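Side-chain contacts in amine Dehydrogenase (Pseudomonas putida, PDB 1JMX), which probably carries electrons through two covalently bound c-type hemes, as the heme-bearing subunit of a quinohemoprotein amine dehydrogenase: residues Gln91-Thr94 and Gln95-Glu98; Arg142-Leu145 and Pro146-Gln150. All coordinates share one frame; numbering follows the deposited sequence.

How the interactions relate
Both contacts shape the starts of helices in the heme-binding part of the chain: interaction 1 begins helix 94-100, and interaction 2 begins helix 144-159. Their centres lie about 15 Å apart, and a salt bridge joins them directly, Glu98 OE1 to Arg142 NH1 at 3.1 Å. The two helices also meet further along, where Leu96 packs on Leu156 and Asp93 pairs with Arg159. Both contacts approach the same heme c, the one held by Cys100 and His126. Between nearest atoms, the Leu96 side chain lies about 5 Å from this heme and about 4 Å from the side chain of Cys100, while that of Trp144 is about 4 Å from the heme and about 5 Å from the side chain of His126.

Interaction 1: residues Gln91-Thr94 and Gln95-Glu98; sequences QFDT and QLSE
The N-terminus of helix 94-100 is capped by Asp93, whose carboxylate reaches forward to the backbone of Leu96. With CG lodged between the backbone N and the carbonyl carbon (chi1 55°), Asp93 OD2 reaches Leu96 N in a weak capping bond of 3.5 Å. A water bridges the same OD2 to Gln95 N, so the carboxylate serves a second amide of the first turn indirectly. OD1 lies against Leu96 CB and forms a salt bridge with Arg159 of helix 144-159, which probably steadies the negative charge of the cap.

The carbonyl of Asp93 is gripped twice by Ser97. Ser97 N donates to Asp93 O at 3.0 Å, in the carbonyl plane, whereas Ser97 OG donates from above that plane, 50° out of it, to Asp93 O at 2.8 Å. One residue on, Glu98 N gives Thr94 O a nearly straight bond of 2.9 Å (175°).

Beside the cap, Phe92 and Leu96 make an i to i+4 apolar contact: Leu96 CD1 sits over one face of the Phe92 ring, 4.0 Å from Phe92 CG; Val78, Tyr80 and Tyr160 also touch this phenylalanine. An aspartate just before the first turn, its carboxylate directed at the amide three residues on, is the classic N-cap of a helix.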
ATOM      1  N   GLN A  91       7.995  14.250   0.497  1.00 19.84           N
ATOM      2  CA  GLN A  91       8.777  15.020  -0.461  1.00 22.21           C
ATOM      3  C   GLN A  91      10.235  14.555  -0.530  1.00 20.38           C
ATOM      4  O   GLN A  91      11.111  15.120   0.123  1.00 22.17           O
ATOM      5  CB  GLN A  91       8.712  16.527  -0.150  1.00 25.53           C
ATOM      6  CG  GLN A  91       7.418  17.230  -0.606  1.00 31.13           C
ATOM      7  CD  GLN A  91       7.077  17.009  -2.098  1.00 36.50           C
ATOM      8  OE1 GLN A  91       7.912  17.207  -3.005  1.00 39.25           O
ATOM      9  NE2 GLN A  91       5.830  16.612  -2.353  1.00 38.61           N
ATOM     10  N   PHE A  92      10.465  13.485  -1.285  1.00 19.11           N
ATOM     11  CA  PHE A  92      11.802  12.931  -1.497  1.00 18.74           C
ATOM     12  C   PHE A  92      12.076  13.071  -2.989  1.00 18.67           C
ATOM     13  O   PHE A  92      11.159  13.363  -3.762  1.00 20.00           O
ATOM     14  CB  PHE A  92      11.851  11.436  -1.141  1.00 16.48           C
ATOM     15  CG  PHE A  92      11.778  11.147   0.328  1.00 15.21           C
ATOM     16  CD1 PHE A  92      12.913  11.224   1.119  1.00 15.71           C
ATOM     17  CD2 PHE A  92      10.579  10.769   0.914  1.00 15.12           C
ATOM     18  CE1 PHE A  92      12.860  10.924   2.481  1.00 17.71           C
ATOM     19  CE2 PHE A  92      10.508  10.466   2.272  1.00 15.93           C
ATOM     20  CZ  PHE A  92      11.653  10.543   3.060  1.00 17.38           C
ATOM     21  N   ASP A  93      13.323  12.854  -3.398  1.00 19.61           N
ATOM     22  CA  ASP A  93      13.685  12.931  -4.810  1.00 18.73           C
ATOM     23  C   ASP A  93      12.982  11.801  -5.576  1.00 17.81           C
ATOM     24  O   ASP A  93      12.614  10.791  -4.982  1.00 17.35           O
ATOM     25  CB  ASP A  93      15.209  12.862  -4.977  1.00 21.48           C
ATOM     26  CG  ASP A  93      15.822  11.637  -4.322  1.00 23.36           C
ATOM     27  OD1 ASP A  93      15.702  11.499  -3.085  1.00 25.20           O
ATOM     28  OD2 ASP A  93      16.431  10.821  -5.047  1.00 26.66           O
ATOM     29  N   THR A  94      12.809  11.961  -6.887  1.00 17.04           N
ATOM     30  CA  THR A  94      12.104  10.962  -7.695  1.00 18.62           C
ATOM     31  C   THR A  94      12.729   9.574  -7.686  1.00 16.36           C
ATOM     32  O   THR A  94      12.016   8.579  -7.626  1.00 16.18           O
ATOM     33  CB  THR A  94      11.900  11.409  -9.169  1.00 20.28           C
ATOM     34  OG1 THR A  94      13.169  11.620  -9.797  1.00 26.56           O
ATOM     35  CG2 THR A  94      11.091  12.690  -9.238  1.00 21.65           C
ATOM     36  N   GLN A  95      14.054   9.505  -7.714  1.00 17.34           N
ATOM     37  CA  GLN A  95      14.728   8.214  -7.721  1.00 18.44           C
ATOM     38  C   GLN A  95      14.373   7.384  -6.490  1.00 17.26           C
ATOM     39  O   GLN A  95      14.037   6.213  -6.606  1.00 17.66           O
ATOM     40  CB  GLN A  95      16.233   8.395  -7.819  1.00 19.87           C
ATOM     41  CG  GLN A  95      16.976   7.102  -7.940  1.00 22.60           C
ATOM     42  CD  GLN A  95      18.451   7.294  -7.766  1.00 25.40           C
ATOM     43  OE1 GLN A  95      19.224   7.046  -8.685  1.00 27.97           O
ATOM     44  NE2 GLN A  95      18.861   7.754  -6.583  1.00 27.38           N
ATOM     45  N   LEU A  96      14.416   8.009  -5.321  1.00 16.88           N
ATOM     46  CA  LEU A  96      14.087   7.329  -4.075  1.00 16.54           C
ATOM     47  C   LEU A  96      12.593   7.010  -4.019  1.00 14.99           C
ATOM     48  O   LEU A  96      12.197   5.973  -3.502  1.00 14.55           O
ATOM     49  CB  LEU A  96      14.501   8.200  -2.872  1.00 17.54           C
ATOM     50  CG  LEU A  96      14.527   7.638  -1.440  1.00 18.66           C
ATOM     51  CD1 LEU A  96      13.131   7.534  -0.838  1.00 20.70           C
ATOM     52  CD2 LEU A  96      15.225   6.291  -1.431  1.00 20.94           C
ATOM     53  N   SER A  97      11.765   7.905  -4.548  1.00 15.45           N
ATOM     54  CA  SER A  97      10.309   7.705  -4.537  1.00 16.13           C
ATOM     55  C   SER A  97       9.842   6.545  -5.398  1.00 13.12           C
ATOM     56  O   SER A  97       9.052   5.727  -4.954  1.00 14.16           O
ATOM     57  CB  SER A  97       9.583   8.976  -4.995  1.00 17.71           C
ATOM     58  OG  SER A  97       9.982  10.090  -4.218  1.00 23.03           O
ATOM     59  N   GLU A  98      10.312   6.499  -6.639  1.00 12.92           N
ATOM     60  CA  GLU A  98       9.930   5.444  -7.568  1.00 13.33           C
ATOM     61  C   GLU A  98      10.515   4.101  -7.188  1.00 12.06           C
ATOM     62  O   GLU A  98       9.835   3.083  -7.237  1.00 12.96           O
ATOM     63  CB  GLU A  98      10.380   5.794  -8.978  1.00 14.42           C
ATOM     64  CG  GLU A  98       9.745   7.046  -9.497  1.00 17.93           C
ATOM     65  CD  GLU A  98      10.221   7.419 -10.877  1.00 20.63           C
ATOM     66  OE1 GLU A  98      11.374   7.077 -11.237  1.00 21.52           O
ATOM     67  OE2 GLU A  98       9.439   8.078 -11.594  1.00 24.50           O
TER
HETATM   68  O   HOH W   1       7.974  11.945  -2.259  1.00 34.29           O
HETATM   69  O   HOH W   2      16.482  11.528  -7.891  1.00 35.55           O

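Interaction 2: residues Arg142-Leu145 and Pro146-Gln150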
ATOM      1  N   ARG A 142      11.986  -0.271 -16.636  1.00 11.94           N
ATOM      2  CA  ARG A 142      13.425  -0.073 -16.536  1.00 12.06           C
ATOM      3  C   ARG A 142      14.125  -1.350 -16.059  1.00 12.49           C
ATOM      4  O   ARG A 142      13.469  -2.322 -15.695  1.00 13.25           O
ATOM      5  CB  ARG A 142      13.695   1.058 -15.542  1.00 11.34           C
ATOM      6  CG  ARG A 142      13.341   0.699 -14.099  1.00 11.75           C
ATOM      7  CD  ARG A 142      13.218   1.919 -13.198  1.00 13.30           C
ATOM      8  NE  ARG A 142      11.982   2.648 -13.457  1.00 14.00           N
ATOM      9  CZ  ARG A 142      11.590   3.728 -12.791  1.00 13.96           C
ATOM     10  NH1 ARG A 142      12.339   4.222 -11.815  1.00 13.21           N
ATOM     11  NH2 ARG A 142      10.437   4.306 -13.096  1.00 12.40           N
ATOM     12  N   ASP A 143      15.452  -1.368 -16.128  1.00 13.68           N
ATOM     13  CA  ASP A 143      16.220  -2.509 -15.639  1.00 14.53           C
ATOM     14  C   ASP A 143      16.322  -2.238 -14.139  1.00 13.58           C
ATOM     15  O   ASP A 143      17.292  -1.645 -13.667  1.00 13.62           O
ATOM     16  CB  ASP A 143      17.615  -2.534 -16.270  1.00 17.35           C
ATOM     17  CG  ASP A 143      17.579  -2.762 -17.763  1.00 20.46           C
ATOM     18  OD1 ASP A 143      16.653  -3.446 -18.244  1.00 23.13           O
ATOM     19  OD2 ASP A 143      18.480  -2.260 -18.465  1.00 24.48           O
ATOM     20  N   TRP A 144      15.291  -2.643 -13.408  1.00 12.66           N
ATOM     21  CA  TRP A 144      15.213  -2.401 -11.975  1.00 12.81           C
ATOM     22  C   TRP A 144      16.402  -2.823 -11.120  1.00 12.77           C
ATOM     23  O   TRP A 144      16.937  -2.009 -10.373  1.00 12.43           O
ATOM     24  CB  TRP A 144      13.921  -2.988 -11.401  1.00 13.02           C
ATOM     25  CG  TRP A 144      13.576  -2.389 -10.081  1.00 12.00           C
ATOM     26  CD1 TRP A 144      12.848  -1.260  -9.866  1.00 12.09           C
ATOM     27  CD2 TRP A 144      14.016  -2.836  -8.793  1.00 11.85           C
ATOM     28  NE1 TRP A 144      12.817  -0.965  -8.529  1.00 11.83           N
ATOM     29  CE2 TRP A 144      13.526  -1.916  -7.844  1.00 11.72           C
ATOM     30  CE3 TRP A 144      14.779  -3.925  -8.349  1.00 11.29           C
ATOM     31  CZ2 TRP A 144      13.776  -2.047  -6.474  1.00 11.75           C
ATOM     32  CZ3 TRP A 144      15.024  -4.056  -6.987  1.00 11.64           C
ATOM     33  CH2 TRP A 144      14.524  -3.122  -6.066  1.00 12.35           C
ATOM     34  N   LEU A 145      16.811  -4.084 -11.220  1.00 13.10           N
ATOM     35  CA  LEU A 145      17.926  -4.575 -10.409  1.00 14.06           C
ATOM     36  C   LEU A 145      19.254  -3.817 -10.620  1.00 13.25           C
ATOM     37  O   LEU A 145      19.845  -3.337  -9.647  1.00 13.65           O
ATOM     38  CB  LEU A 145      18.080  -6.095 -10.566  1.00 12.92           C
ATOM     39  CG  LEU A 145      19.025  -6.849  -9.627  1.00 12.83           C
ATOM     40  CD1 LEU A 145      18.706  -6.534  -8.163  1.00 11.95           C
ATOM     41  CD2 LEU A 145      18.904  -8.336  -9.913  1.00 11.80           C
ATOM     42  N   PRO A 146      19.728  -3.679 -11.878  1.00 12.42           N
ATOM     43  CA  PRO A 146      20.983  -2.957 -12.159  1.00 12.65           C
ATOM     44  C   PRO A 146      20.974  -1.507 -11.641  1.00 12.96           C
ATOM     45  O   PRO A 146      21.954  -1.029 -11.068  1.00 13.26           O
ATOM     46  CB  PRO A 146      21.051  -2.994 -13.682  1.00 12.42           C
ATOM     47  CG  PRO A 146      20.439  -4.307 -13.995  1.00 12.43           C
ATOM     48  CD  PRO A 146      19.224  -4.317 -13.106  1.00 11.92           C
ATOM     49  N   ILE A 147      19.861  -0.817 -11.861  1.00 13.18           N
ATOM     50  CA  ILE A 147      19.680   0.566 -11.427  1.00 14.59           C
ATOM     51  C   ILE A 147      19.716   0.644  -9.898  1.00 15.00           C
ATOM     52  O   ILE A 147      20.366   1.518  -9.320  1.00 16.22           O
ATOM     53  CB  ILE A 147      18.314   1.122 -11.957  1.00 14.77           C
ATOM     54  CG1 ILE A 147      18.389   1.368 -13.467  1.00 15.11           C
ATOM     55  CG2 ILE A 147      17.909   2.386 -11.231  1.00 16.52           C
ATOM     56  CD1 ILE A 147      17.046   1.652 -14.096  1.00 13.40           C
ATOM     57  N   ALA A 148      19.032  -0.290  -9.247  1.00 14.17           N
ATOM     58  CA  ALA A 148      18.966  -0.313  -7.791  1.00 14.11           C
ATOM     59  C   ALA A 148      20.326  -0.593  -7.148  1.00 14.51           C
ATOM     60  O   ALA A 148      20.674   0.010  -6.138  1.00 16.46           O
ATOM     61  CB  ALA A 148      17.930  -1.330  -7.332  1.00 11.29           C
ATOM     62  N   LEU A 149      21.104  -1.478  -7.760  1.00 13.65           N
ATOM     63  CA  LEU A 149      22.416  -1.835  -7.234  1.00 13.92           C
ATOM     64  C   LEU A 149      23.510  -0.834  -7.590  1.00 13.88           C
ATOM     65  O   LEU A 149      24.352  -0.516  -6.756  1.00 15.83           O
ATOM     66  CB  LEU A 149      22.824  -3.230  -7.716  1.00 11.91           C
ATOM     67  CG  LEU A 149      21.981  -4.428  -7.261  1.00 12.44           C
ATOM     68  CD1 LEU A 149      22.446  -5.689  -7.966  1.00 12.65           C
ATOM     69  CD2 LEU A 149      22.055  -4.592  -5.748  1.00 12.59           C
ATOM     70  N   GLN A 150      23.486  -0.334  -8.821  1.00 15.03           N
ATOM     71  CA  GLN A 150      24.503   0.601  -9.287  1.00 16.48           C
ATOM     72  C   GLN A 150      24.247   2.078  -9.010  1.00 16.21           C
ATOM     73  O   GLN A 150      25.187   2.835  -8.796  1.00 16.04           O
ATOM     74  CB  GLN A 150      24.767   0.392 -10.776  1.00 18.77           C
ATOM     75  CG  GLN A 150      25.429  -0.936 -11.098  1.00 23.24           C
ATOM     76  CD  GLN A 150      25.373  -1.270 -12.577  1.00 25.80           C
ATOM     77  OE1 GLN A 150      25.027  -2.390 -12.957  1.00 27.84           O
ATOM     78  NE2 GLN A 150      25.701  -0.294 -13.423  1.00 30.20           N
TER
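Trp144 carries CG opposite the backbone N (chi1 -161°) and its indole turned by chi2 of 88°, which sets one face of the six-membered ring against Ala148 CB. The methyl group makes a CH-pi contact, 4.0 Å from the ring centroid and 11° off the normal. The indole also touches Val123 and a heme c, and forms part of the heme pocket. Leu145 and Leu149 run side by side, their CD1 atoms 3.8 Å apart.

The Trp144-Ala148 and Leu145-Leu149 pairs, each i to i+4, follow the first turns of helix 144-159, with Asp143 at the N-cap and Pro146 in the first turn. Ile147 N binds Asp143 O at 3.2 Å, and Ala148 N and Leu149 N continue the ladder to Trp144 O and Leu145 O. Asp143 OD1 instead forms a salt bridge with Arg185 of another chain of the assembly.

An alanine in place of Leu145 would probably leave Leu149 CD1 without its neighbour and weaken packing on Leu127 of helix 116-129. The guanidinium of Arg142 pairs with Glu98, while Ile147 CD1 meets the aliphatic stem of the arginine at about a right angle, 3.7 Å from Arg142 CB.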